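Local coordinates for glycosyl hydrolase family 2, TIM barrel domain protein (Parabacteroides merdae ATCC 43184, PDB 6DXU) that probably cleaves glucuronic acid from glucuronide conjugates in the human gut, acting as a glycoside hydrolase family 2 beta-glucuronidase, at residues R308-K313 and A421-G426; F312-P317 and V507-H512; M408-I413 and H453-R458; T462-I467 and I476-S481. One frame throughout, in Å; residues are numbered along the deposited sequence.

Overall arrangement
All four contacts lie in the TIM barrel domain, three at its strands and the loops beside them, one between outer helices. Interactions 1 and 2 start from the same strand and its following turn and share F312 and K313; their centres are 12 Å apart. Interaction 4 is the parallel strand pairing next to both, 10 Å from the centre of each: it meets interaction 1 through neighbouring strands 422-429 and 464-468, and interaction 2 where 507-512 runs beside 479-481. Interaction 3 packs two outer helices, its centre about 12 Å from that of interaction 4, to which H453 and H457 tie it. Interactions 1, 2 and 4 gather near the N-terminal ends of barrel strands, whereas TIM-barrel active sites open at the C-terminal ends.

Interaction 1: R308-K313 and A421-G426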
loop_
_atom_site.group_PDB
_atom_site.type_symbol
_atom_site.label_atom_id
_atom_site.label_comp_id
_atom_site.label_asym_id
_atom_site.label_seq_id
_atom_site.Cartn_x
_atom_site.Cartn_y
_atom_site.Cartn_z
ATOM N N ARG D 308 48.225 11.219 8.392
ATOM C CA ARG D 308 48.359 12.445 9.169
ATOM C C ARG D 308 47.672 12.263 10.514
ATOM O O ARG D 308 46.709 11.501 10.642
ATOM C CB ARG D 308 47.792 13.664 8.424
ATOM C CG ARG D 308 46.286 13.908 8.599
ATOM C CD ARG D 308 45.456 12.870 7.840
ATOM N NE ARG D 308 44.026 13.140 7.964
ATOM C CZ ARG D 308 43.283 12.769 9.000
ATOM N NH1 ARG D 308 43.828 12.089 10.012
ATOM N NH2 ARG D 308 41.991 13.069 9.025
ATOM N N HIS D 309 48.205 12.950 11.520
ATOM C CA HIS D 309 47.684 12.928 12.881
ATOM C C HIS D 309 47.009 14.258 13.176
ATOM O O HIS D 309 47.591 15.317 12.923
ATOM C CB HIS D 309 48.816 12.684 13.892
ATOM C CG HIS D 309 48.341 12.537 15.302
ATOM N ND1 HIS D 309 48.188 13.612 16.150
ATOM C CD2 HIS D 309 47.988 11.441 16.016
ATOM C CE1 HIS D 309 47.746 13.188 17.321
ATOM N NE2 HIS D 309 47.614 11.875 17.265
ATOM N N THR D 310 45.793 14.208 13.714
ATOM C CA THR D 310 45.050 15.409 14.071
ATOM C C THR D 310 44.652 15.342 15.538
ATOM O O THR D 310 44.380 14.261 16.073
ATOM C CB THR D 310 43.788 15.575 13.188
ATOM O OG1 THR D 310 42.912 14.467 13.396
ATOM C CG2 THR D 310 44.169 15.632 11.727
ATOM N N GLU D 311 44.621 16.504 16.196
ATOM C CA GLU D 311 44.219 16.525 17.598
ATOM C C GLU D 311 43.608 17.871 17.960
ATOM O O GLU D 311 44.217 18.912 17.721
ATOM C CB GLU D 311 45.408 16.235 18.526
ATOM C CG GLU D 311 45.015 16.228 20.003
ATOM C CD GLU D 311 46.189 15.972 20.943
ATOM O OE1 GLU D 311 47.338 15.862 20.465
ATOM O OE2 GLU D 311 45.952 15.873 22.165
ATOM N N PHE D 312 42.410 17.840 18.543
ATOM C CA PHE D 312 41.789 19.014 19.142
ATOM C C PHE D 312 42.120 18.989 20.631
ATOM O O PHE D 312 41.837 17.996 21.308
ATOM C CB PHE D 312 40.271 19.008 18.937
ATOM C CG PHE D 312 39.843 19.381 17.543
ATOM C CD1 PHE D 312 39.549 20.702 17.233
ATOM C CD2 PHE D 312 39.762 18.418 16.546
ATOM C CE1 PHE D 312 39.169 21.071 15.939
ATOM C CE2 PHE D 312 39.388 18.770 15.248
ATOM C CZ PHE D 312 39.095 20.099 14.948
ATOM N N LYS D 313 42.710 20.066 21.139
ATOM C CA LYS D 313 43.071 20.134 22.552
ATOM C C LYS D 313 41.882 20.594 23.377
ATOM O O LYS D 313 41.128 21.473 22.959
ATOM C CB LYS D 313 44.231 21.104 22.748
ATOM C CG LYS D 313 45.479 20.703 22.008
ATOM C CD LYS D 313 46.177 19.521 22.659
ATOM C CE LYS D 313 47.644 19.425 22.207
ATOM N NZ LYS D 313 48.277 18.165 22.671
ATOM N N ALA D 421 42.043 14.752 3.816
ATOM C CA ALA D 421 41.604 16.110 4.140
ATOM C C ALA D 421 40.528 16.136 5.218
ATOM O O ALA D 421 40.463 17.087 6.005
ATOM C CB ALA D 421 41.095 16.812 2.875
ATOM N N VAL D 422 39.652 15.128 5.266
ATOM C CA VAL D 422 38.491 15.230 6.148
ATOM C C VAL D 422 38.919 15.037 7.598
ATOM O O VAL D 422 39.562 14.038 7.947
ATOM C CB VAL D 422 37.410 14.209 5.755
ATOM C CG1 VAL D 422 36.215 14.318 6.703
ATOM C CG2 VAL D 422 36.981 14.406 4.295
ATOM N N ILE D 423 38.554 15.994 8.449
ATOM C CA ILE D 423 38.732 15.863 9.892
ATOM C C ILE D 423 37.422 15.892 10.663
ATOM O O ILE D 423 37.418 15.518 11.845
ATOM C CB ILE D 423 39.663 16.959 10.447
ATOM C CG1 ILE D 423 39.120 18.339 10.035
ATOM C CG2 ILE D 423 41.085 16.725 9.966
ATOM C CD1 ILE D 423 39.798 19.534 10.735
ATOM N N ILE D 424 36.319 16.362 10.079
ATOM C CA ILE D 424 35.071 16.546 10.812
ATOM C C ILE D 424 33.898 16.070 9.968
ATOM O O ILE D 424 33.763 16.466 8.804
ATOM C CB ILE D 424 34.859 18.021 11.216
ATOM C CG1 ILE D 424 35.779 18.396 12.383
ATOM C CG2 ILE D 424 33.401 18.273 11.587
ATOM C CD1 ILE D 424 35.823 19.899 12.672
ATOM N N TRP D 425 33.039 15.246 10.562
ATOM C CA TRP D 425 31.722 14.965 10.001
ATOM C C TRP D 425 30.690 15.800 10.748
ATOM O O TRP D 425 30.507 15.637 11.960
ATOM C CB TRP D 425 31.371 13.483 10.101
ATOM C CG TRP D 425 32.364 12.500 9.483
ATOM C CD1 TRP D 425 33.025 11.492 10.149
ATOM C CD2 TRP D 425 32.758 12.388 8.102
ATOM N NE1 TRP D 425 33.805 10.776 9.270
ATOM C CE2 TRP D 425 33.668 11.302 8.013
ATOM C CE3 TRP D 425 32.435 13.099 6.932
ATOM C CZ2 TRP D 425 34.246 10.899 6.802
ATOM C CZ3 TRP D 425 33.013 12.710 5.733
ATOM C CH2 TRP D 425 33.921 11.625 5.675
ATOM N N GLY D 426 30.018 16.694 10.029
ATOM C CA GLY D 426 29.030 17.562 10.637
ATOM C C GLY D 426 27.650 16.932 10.593
ATOM O O GLY D 426 27.285 16.259 9.626
#
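V422 O is gripped by two guanidinium groups. R308 NH2 approaches it at 2.8 Å, edge-on and near the guanidinium plane, but the bond is weak because its N-H...O angle is only 128°; R463 NE supplies the second hydrogen bond. R308 NE is in turn bonded to P420 O, so one arginine spans two carbonyls at the entry to strand 422-429. T310 CG2 lies over one face of the R308 guanidinium and also meets I423 CG2 at 3.7 Å. With OG1 set between the backbone N and the carbonyl carbon (chi1 62°), CG2 falls anti to the carbonyl carbon and meets I423. Farther along, F312 CZ rests against I424 CD1 at 4.0 Å, the two side chains crossing at about a right angle, with I423 CD1 slightly more distant. The axes of strands 310-312 and 422-426 stay 9.5 Å apart and 52° from parallel: this is side-chain packing of the short hairpin strand 310-312 against the N-terminal end of a TIM-barrel strand. Its chemistry grades from polar at R308 to wholly apolar at F312, which implies that the carbonyls of P420 and V422 are met by arginine N-H groups, while the rest of the contact is apolar side chains alone.

Interaction 2: F312-P317 and V507-H512; sequences FKDKGP and VKHFLH
The H509 imidazole is sandwiched: K508 CG sits over the centre of one face, and F312 CB lies over the opposite face, a CH-pi contact 3.8 Å from the ring centroid. Its edge is turned to polar atoms, with K313 O beside ND1 and D314 OD1 3.2 Å from CE1. The contact docks the tight beta turn of the hairpin 310-312/318-320, closed by G316 N to K313 O, onto the loop entering barrel strand 512-513. H509 ND1 gives K313 O a weak hydrogen bond of 3.2 Å, bent to 138°, and a water also bridges these two atoms. The firmer link is backbone: K315 N donates to K508 O at 2.9 Å, in the carbonyl plane. K315, bent at chi2 and chi4, curls its NZ back to a weak bond with V507 O. On the exposed side of the turn, the extended K508 chain runs alongside D314 and points the same way; CE comes within 3.2 Å of D314 OD2, whereas the ion pair from NZ to OD2 is long. An alanine in place of H509 would probably open a gap between K508 and F312 and cost K313 O its ring N-H donor. A second water gives a hydrogen bond to G316 O and accepts one from F510 N, both 2.9 Å long.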
loop_
_atom_site.group_PDB
_atom_site.type_symbol
_atom_site.label_atom_id
_atom_site.label_comp_id
_atom_site.label_asym_id
_atom_site.label_seq_id
_atom_site.Cartn_x
_atom_site.Cartn_y
_atom_site.Cartn_z
ATOM N N PHE D 312 42.410 17.840 18.543
ATOM C CA PHE D 312 41.789 19.014 19.142
ATOM C C PHE D 312 42.120 18.989 20.631
ATOM O O PHE D 312 41.837 17.996 21.308
ATOM C CB PHE D 312 40.271 19.008 18.937
ATOM C CG PHE D 312 39.843 19.381 17.543
ATOM C CD1 PHE D 312 39.549 20.702 17.233
ATOM C CD2 PHE D 312 39.762 18.418 16.546
ATOM C CE1 PHE D 312 39.169 21.071 15.939
ATOM C CE2 PHE D 312 39.388 18.770 15.248
ATOM C CZ PHE D 312 39.095 20.099 14.948
ATOM N N LYS D 313 42.710 20.066 21.139
ATOM C CA LYS D 313 43.071 20.134 22.552
ATOM C C LYS D 313 41.882 20.594 23.377
ATOM O O LYS D 313 41.128 21.473 22.959
ATOM C CB LYS D 313 44.231 21.104 22.748
ATOM C CG LYS D 313 45.479 20.703 22.008
ATOM C CD LYS D 313 46.177 19.521 22.659
ATOM C CE LYS D 313 47.644 19.425 22.207
ATOM N NZ LYS D 313 48.277 18.165 22.671
ATOM N N ASP D 314 41.713 19.989 24.552
ATOM C CA ASP D 314 40.652 20.409 25.453
ATOM C C ASP D 314 40.854 21.866 25.836
ATOM O O ASP D 314 41.928 22.250 26.309
ATOM C CB ASP D 314 40.632 19.534 26.708
ATOM C CG ASP D 314 40.513 18.045 26.396
ATOM O OD1 ASP D 314 40.578 17.657 25.204
ATOM O OD2 ASP D 314 40.348 17.254 27.352
ATOM N N LYS D 315 39.820 22.675 25.615
ATOM C CA LYS D 315 39.887 24.119 25.818
ATOM C C LYS D 315 41.114 24.726 25.151
ATOM O O LYS D 315 41.685 25.700 25.647
ATOM C CB LYS D 315 39.858 24.475 27.305
ATOM C CG LYS D 315 38.595 24.023 27.989
ATOM C CD LYS D 315 37.514 25.073 27.825
ATOM C CE LYS D 315 36.455 24.928 28.889
ATOM N NZ LYS D 315 35.447 23.905 28.511
ATOM N N GLY D 316 41.512 24.176 24.005
ATOM C CA GLY D 316 42.724 24.607 23.355
ATOM C C GLY D 316 42.632 24.547 21.845
ATOM O O GLY D 316 41.549 24.394 21.270
ATOM N N PRO D 317 43.781 24.655 21.177
ATOM C CA PRO D 317 43.782 24.771 19.713
ATOM C C PRO D 317 43.853 23.429 19.008
ATOM O O PRO D 317 43.634 22.369 19.607
ATOM C CB PRO D 317 45.032 25.613 19.440
ATOM C CG PRO D 317 45.983 25.225 20.552
ATOM C CD PRO D 317 45.121 24.872 21.754
ATOM N N VAL D 507 32.554 25.029 25.734
ATOM C CA VAL D 507 32.610 23.709 25.122
ATOM C C VAL D 507 34.030 23.170 25.213
ATOM O O VAL D 507 35.001 23.916 25.360
ATOM C CB VAL D 507 32.128 23.735 23.648
ATOM C CG1 VAL D 507 30.614 24.031 23.572
ATOM C CG2 VAL D 507 32.922 24.777 22.846
ATOM N N LYS D 508 34.143 21.849 25.080
ATOM C CA LYS D 508 35.463 21.227 25.146
ATOM C C LYS D 508 36.315 21.609 23.942
ATOM O O LYS D 508 37.496 21.955 24.096
ATOM C CB LYS D 508 35.315 19.710 25.253
ATOM C CG LYS D 508 36.599 18.963 25.483
ATOM C CD LYS D 508 36.297 17.489 25.755
ATOM C CE LYS D 508 37.572 16.690 25.908
ATOM N NZ LYS D 508 37.341 15.221 25.926
ATOM N N HIS D 509 35.735 21.565 22.737
ATOM C CA HIS D 509 36.459 21.885 21.510
ATOM C C HIS D 509 35.650 22.922 20.745
ATOM O O HIS D 509 34.585 22.607 20.208
ATOM C CB HIS D 509 36.683 20.635 20.657
ATOM C CG HIS D 509 37.414 19.541 21.375
ATOM N ND1 HIS D 509 38.635 19.744 21.982
ATOM C CD2 HIS D 509 37.101 18.239 21.580
ATOM C CE1 HIS D 509 39.043 18.614 22.534
ATOM N NE2 HIS D 509 38.133 17.684 22.304
ATOM N N PHE D 510 36.180 24.137 20.666
ATOM C CA PHE D 510 35.520 25.266 20.028
ATOM C C PHE D 510 36.151 25.458 18.658
ATOM O O PHE D 510 37.381 25.451 18.528
ATOM C CB PHE D 510 35.673 26.524 20.901
ATOM C CG PHE D 510 35.376 27.841 20.204
ATOM C CD1 PHE D 510 36.391 28.574 19.606
ATOM C CD2 PHE D 510 34.098 28.379 20.224
ATOM C CE1 PHE D 510 36.122 29.805 18.993
ATOM C CE2 PHE D 510 33.821 29.599 19.626
ATOM C CZ PHE D 510 34.833 30.316 19.010
ATOM N N LEU D 511 35.309 25.612 17.637
ATOM C CA LEU D 511 35.766 25.912 16.285
ATOM C C LEU D 511 34.729 26.835 15.671
ATOM O O LEU D 511 33.558 26.470 15.606
ATOM C CB LEU D 511 35.922 24.633 15.452
ATOM C CG LEU D 511 36.229 24.830 13.972
ATOM C CD1 LEU D 511 37.429 25.729 13.817
ATOM C CD2 LEU D 511 36.505 23.491 13.301
ATOM N N HIS D 512 35.142 28.026 15.251
ATOM C CA HIS D 512 34.201 29.077 14.868
ATOM C C HIS D 512 33.952 29.004 13.361
ATOM O O HIS D 512 34.813 29.384 12.572
ATOM C CB HIS D 512 34.770 30.434 15.280
ATOM C CG HIS D 512 33.981 31.612 14.796
ATOM N ND1 HIS D 512 34.479 32.898 14.831
ATOM C CD2 HIS D 512 32.728 31.706 14.287
ATOM C CE1 HIS D 512 33.572 33.731 14.352
ATOM N NE2 HIS D 512 32.494 33.034 14.025
HETATM O O HOH W 1 39.841 22.195 20.569
HETATM O O HOH W 2 38.730 24.939 21.773
#

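Interaction 3: M408-I413 and H453-R458; sequences MLANMI and HDMAHR
I413 carries its CG1 opposite its own carbonyl carbon (chi1 -66°) and runs straight on through chi2, a course that lays CD1 against the backbone of A456, 3.7 Å from its CA. From the facing helix M455 reaches back fully extended as far as SD, with CG anti to its backbone N (chi1 -178°). Its sulfur settles near two residues of 408-413, 4.3 Å from L409 CD2 and 4.4 Å from A410 CB. L409 CD2 also looks onto A456, lying 4.5 Å from A456 CB. The alanine at this point presents just a methyl, and the CA atoms of A410 and A456 come within 7.4 Å. Helices 399-416 and 442-459 are neighbours in the outer layer of the TIM barrel, separated in sequence by strand 422-429; their short segments run nearly parallel, crossing at -25° with the axes 10.2 Å apart. The interface is apolar throughout. Beneath it, I413 also rests on W425 of that strand and L409 on L427, while A456 leans on T465 of the next strand. L459, farther along helix 442-459, adds to the packing around A410 and I413. Away from this face, the same helix turn reaches another chain: R458 forms a salt bridge with D264 of the second subunit, and D454 OD2 accepts a hydrogen bond from the backbone N of that D264.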
loop_
_atom_site.group_PDB
_atom_site.type_symbol
_atom_site.label_atom_id
_atom_site.label_comp_id
_atom_site.label_asym_id
_atom_site.label_seq_id
_atom_site.Cartn_x
_atom_site.Cartn_y
_atom_site.Cartn_z
ATOM N N MET D 408 21.996 9.589 4.593
ATOM C CA MET D 408 22.956 10.526 4.026
ATOM C C MET D 408 24.203 10.645 4.889
ATOM O O MET D 408 25.292 10.883 4.360
ATOM C CB MET D 408 22.303 11.885 3.817
ATOM C CG MET D 408 21.195 11.841 2.754
ATOM S SD MET D 408 20.557 13.473 2.331
ATOM C CE MET D 408 21.775 14.038 1.126
ATOM N N LEU D 409 24.071 10.512 6.209
ATOM C CA LEU D 409 25.263 10.509 7.049
ATOM C C LEU D 409 26.121 9.289 6.753
ATOM O O LEU D 409 27.340 9.404 6.545
ATOM C CB LEU D 409 24.869 10.556 8.527
ATOM C CG LEU D 409 26.012 10.478 9.551
ATOM C CD1 LEU D 409 27.018 11.633 9.389
ATOM C CD2 LEU D 409 25.478 10.434 10.978
ATOM N N ALA D 410 25.496 8.109 6.717
ATOM C CA ALA D 410 26.232 6.882 6.424
ATOM C C ALA D 410 26.857 6.936 5.038
ATOM O O ALA D 410 28.030 6.584 4.865
ATOM C CB ALA D 410 25.307 5.663 6.557
ATOM N N ASN D 411 26.100 7.402 4.038
ATOM C CA ASN D 411 26.638 7.484 2.686
ATOM C C ASN D 411 27.846 8.419 2.632
ATOM O O ASN D 411 28.861 8.098 2.006
ATOM C CB ASN D 411 25.553 7.963 1.710
ATOM C CG ASN D 411 24.568 6.862 1.320
ATOM O OD1 ASN D 411 24.768 5.687 1.640
ATOM N ND2 ASN D 411 23.487 7.248 0.625
ATOM N N MET D 412 27.756 9.578 3.291
ATOM C CA MET D 412 28.847 10.545 3.254
ATOM C C MET D 412 30.118 9.969 3.869
ATOM O O MET D 412 31.217 10.120 3.320
ATOM C CB MET D 412 28.424 11.820 3.988
ATOM C CG MET D 412 29.518 12.863 4.080
ATOM S SD MET D 412 28.921 14.379 4.852
ATOM C CE MET D 412 28.622 13.842 6.545
ATOM N N ILE D 413 29.986 9.323 5.025
ATOM C CA ILE D 413 31.152 8.768 5.709
ATOM C C ILE D 413 31.741 7.618 4.908
ATOM O O ILE D 413 32.954 7.564 4.680
ATOM C CB ILE D 413 30.779 8.329 7.134
ATOM C CG1 ILE D 413 30.400 9.562 7.962
ATOM C CG2 ILE D 413 31.946 7.542 7.763
ATOM C CD1 ILE D 413 29.854 9.248 9.341
ATOM N N HIS D 453 25.342 11.226 16.029
ATOM C CA HIS D 453 26.694 11.226 16.594
ATOM C C HIS D 453 27.179 9.804 16.839
ATOM O O HIS D 453 28.325 9.455 16.518
ATOM C CB HIS D 453 26.709 12.030 17.902
ATOM C CG HIS D 453 27.987 11.904 18.683
ATOM N ND1 HIS D 453 29.078 12.716 18.458
ATOM C CD2 HIS D 453 28.340 11.075 19.698
ATOM C CE1 HIS D 453 30.054 12.388 19.290
ATOM N NE2 HIS D 453 29.632 11.394 20.056
ATOM N N ASP D 454 26.323 8.973 17.438
ATOM C CA ASP D 454 26.723 7.602 17.721
ATOM C C ASP D 454 26.992 6.841 16.434
ATOM O O ASP D 454 27.926 6.038 16.362
ATOM C CB ASP D 454 25.640 6.891 18.539
ATOM C CG ASP D 454 25.533 7.423 19.959
ATOM O OD1 ASP D 454 26.484 8.091 20.415
ATOM O OD2 ASP D 454 24.501 7.161 20.614
ATOM N N MET D 455 26.178 7.076 15.403
ATOM C CA MET D 455 26.398 6.392 14.131
ATOM C C MET D 455 27.720 6.811 13.496
ATOM O O MET D 455 28.452 5.967 12.966
ATOM C CB MET D 455 25.231 6.665 13.172
ATOM C CG MET D 455 25.346 5.942 11.824
ATOM S SD MET D 455 23.992 6.370 10.681
ATOM C CE MET D 455 22.781 6.872 11.879
ATOM N N ALA D 456 28.036 8.110 13.518
ATOM C CA ALA D 456 29.309 8.567 12.955
ATOM C C ALA D 456 30.490 7.883 13.629
ATOM O O ALA D 456 31.424 7.430 12.957
ATOM C CB ALA D 456 29.438 10.083 13.082
ATOM N N HIS D 457 30.464 7.803 14.962
ATOM C CA HIS D 457 31.563 7.161 15.679
ATOM C C HIS D 457 31.569 5.658 15.475
ATOM O O HIS D 457 32.649 5.049 15.456
ATOM C CB HIS D 457 31.510 7.545 17.161
ATOM C CG HIS D 457 32.131 8.881 17.435
ATOM N ND1 HIS D 457 33.496 9.054 17.541
ATOM C CD2 HIS D 457 31.590 10.121 17.506
ATOM C CE1 HIS D 457 33.764 10.336 17.720
ATOM N NE2 HIS D 457 32.625 11.003 17.702
ATOM N N ARG D 458 30.386 5.052 15.301
ATOM C CA ARG D 458 30.324 3.637 14.962
ATOM C C ARG D 458 30.970 3.397 13.601
ATOM O O ARG D 458 31.753 2.460 13.435
ATOM C CB ARG D 458 28.856 3.175 14.967
ATOM C CG ARG D 458 28.462 2.072 15.952
ATOM C CD ARG D 458 27.038 2.215 16.593
ATOM N NE ARG D 458 26.033 3.045 15.903
ATOM C CZ ARG D 458 25.081 3.730 16.548
ATOM N NH1 ARG D 458 25.034 3.677 17.875
ATOM N NH2 ARG D 458 24.168 4.455 15.891
#

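Interaction 4: T462-I467 and I476-S481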
loop_
_atom_site.group_PDB
_atom_site.type_symbol
_atom_site.label_atom_id
_atom_site.label_comp_id
_atom_site.label_asym_id
_atom_site.label_seq_id
_atom_site.Cartn_x
_atom_site.Cartn_y
_atom_site.Cartn_z
ATOM N N THR D 462 37.780 7.726 13.795
ATOM C CA THR D 462 38.997 8.510 13.627
ATOM C C THR D 462 38.706 9.975 13.367
ATOM O O THR D 462 39.647 10.767 13.238
ATOM C CB THR D 462 39.860 7.980 12.473
ATOM O OG1 THR D 462 39.297 8.390 11.214
ATOM C CG2 THR D 462 39.986 6.464 12.530
ATOM N N ARG D 463 37.442 10.363 13.231
ATOM C CA ARG D 463 37.146 11.759 12.961
ATOM C C ARG D 463 36.186 12.302 14.015
ATOM O O ARG D 463 35.549 11.548 14.759
ATOM C CB ARG D 463 36.600 11.902 11.544
ATOM C CG ARG D 463 37.725 11.557 10.546
ATOM C CD ARG D 463 37.218 11.655 9.182
ATOM N NE ARG D 463 38.240 11.605 8.139
ATOM C CZ ARG D 463 38.491 10.541 7.395
ATOM N NH1 ARG D 463 37.816 9.413 7.602
ATOM N NH2 ARG D 463 39.373 10.627 6.408
ATOM N N MET D 464 36.137 13.626 14.110
ATOM C CA MET D 464 35.298 14.312 15.080
ATOM C C MET D 464 33.933 14.629 14.470
ATOM O O MET D 464 33.823 14.919 13.279
ATOM C CB MET D 464 35.959 15.613 15.539
ATOM C CG MET D 464 37.357 15.450 16.173
ATOM S SD MET D 464 37.193 14.664 17.791
ATOM C CE MET D 464 37.456 16.089 18.842
ATOM N N THR D 465 32.892 14.565 15.296
ATOM C CA THR D 465 31.592 15.090 14.887
ATOM C C THR D 465 31.471 16.555 15.301
ATOM O O THR D 465 32.122 17.019 16.246
ATOM C CB THR D 465 30.430 14.293 15.496
ATOM O OG1 THR D 465 30.438 14.454 16.920
ATOM C CG2 THR D 465 30.527 12.813 15.146
ATOM N N ALA D 466 30.598 17.279 14.606
ATOM C CA ALA D 466 30.374 18.683 14.934
ATOM C C ALA D 466 28.984 19.113 14.494
ATOM O O ALA D 466 28.364 18.486 13.633
ATOM C CB ALA D 466 31.416 19.602 14.275
ATOM N N ILE D 467 28.511 20.216 15.089
ATOM C CA ILE D 467 27.347 20.955 14.604
ATOM C C ILE D 467 27.633 22.441 14.769
ATOM O O ILE D 467 28.580 22.842 15.449
ATOM C CB ILE D 467 26.037 20.604 15.343
ATOM C CG1 ILE D 467 26.158 20.901 16.844
ATOM C CG2 ILE D 467 25.636 19.163 15.102
ATOM C CD1 ILE D 467 24.845 20.632 17.617
ATOM N N ILE D 476 26.589 17.137 22.978
ATOM C CA ILE D 476 26.502 15.866 22.263
ATOM C C ILE D 476 27.700 15.652 21.347
ATOM O O ILE D 476 28.313 14.579 21.348
ATOM C CB ILE D 476 25.169 15.796 21.487
ATOM C CG1 ILE D 476 24.001 15.582 22.453
ATOM C CG2 ILE D 476 25.200 14.673 20.442
ATOM C CD1 ILE D 476 22.636 15.786 21.823
ATOM N N VAL D 477 28.084 16.676 20.582
ATOM C CA VAL D 477 29.065 16.508 19.518
ATOM C C VAL D 477 30.475 16.688 20.064
ATOM O O VAL D 477 30.689 17.244 21.145
ATOM C CB VAL D 477 28.802 17.498 18.366
ATOM C CG1 VAL D 477 27.508 17.148 17.677
ATOM C CG2 VAL D 477 28.743 18.918 18.915
ATOM N N ASP D 478 31.458 16.236 19.280
ATOM C CA ASP D 478 32.860 16.400 19.666
ATOM C C ASP D 478 33.294 17.860 19.602
ATOM O O ASP D 478 33.963 18.356 20.513
ATOM C CB ASP D 478 33.760 15.560 18.763
ATOM C CG ASP D 478 33.479 14.081 18.877
ATOM O OD1 ASP D 478 33.349 13.597 20.013
ATOM O OD2 ASP D 478 33.394 13.400 17.838
ATOM N N VAL D 479 32.939 18.553 18.518
ATOM C CA VAL D 479 33.392 19.911 18.220
ATOM C C VAL D 479 32.156 20.772 17.979
ATOM O O VAL D 479 31.201 20.325 17.344
ATOM C CB VAL D 479 34.327 19.926 16.990
ATOM C CG1 VAL D 479 34.642 21.362 16.526
ATOM C CG2 VAL D 479 35.617 19.133 17.258
ATOM N N TYR D 480 32.149 21.990 18.516
ATOM C CA TYR D 480 30.960 22.834 18.465
ATOM C C TYR D 480 31.298 24.230 17.952
ATOM O O TYR D 480 32.330 24.796 18.317
ATOM C CB TYR D 480 30.301 22.950 19.841
ATOM C CG TYR D 480 29.034 23.771 19.800
ATOM C CD1 TYR D 480 27.851 23.221 19.314
ATOM C CD2 TYR D 480 29.014 25.093 20.249
ATOM C CE1 TYR D 480 26.683 23.971 19.256
ATOM C CE2 TYR D 480 27.845 25.850 20.203
ATOM C CZ TYR D 480 26.688 25.279 19.701
ATOM O OH TYR D 480 25.519 26.005 19.640
ATOM N N SER D 481 30.425 24.776 17.099
ATOM C CA SER D 481 30.496 26.172 16.671
ATOM C C SER D 481 29.254 26.934 17.102
ATOM O O SER D 481 28.132 26.513 16.789
ATOM C CB SER D 481 30.638 26.293 15.146
ATOM O OG SER D 481 30.759 27.665 14.766
#
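T465 and D478 clasp each other by a reciprocal pair of hydrogen bonds. T465 N donates to D478 OD2 at 2.8 Å, almost straight at 174°, meeting the oxygen on its anti side and 16° out of the carboxylate plane. D478 N returns the bond to T465 OG1 at 3.1 Å. The aspartate's CG, set beside its own backbone N by a chi1 of -62°, brings OD2 back to T465. M464 bends over this clasp, its SD 3.7 Å from D478 CB and its CE 3.9 Å from V479 CG2, the M464 and V479 side chains crossing at about a right angle. From here the backbones run as adjacent parallel strands of the TIM barrel, 464-468 and 479-481: V479 N bonds to T465 O, then S481 N to I467 O, and A466 CA brings a CA-H...O contact to V479 O. A466 and V479 share one sheet face; I467 and Y480 share the other, where I467 CG1 meets the edge of the Y480 ring, 3.8 Å from CD1, and I467 CG2 also touches V477 CG1. In the second shell, helix 442-459 supplies two histidines to the pair: H453 ND1 is hydrogen-bonded to T465 OG1 and H457 NE2 to D478 OD2. A valine in place of D478 would probably leave T465 N and H457 NE2 without this shared acceptor and set the H457 imidazole free to turn. Farther out, Y480 OH is anchored to C470 N and S481 OG to V513 N.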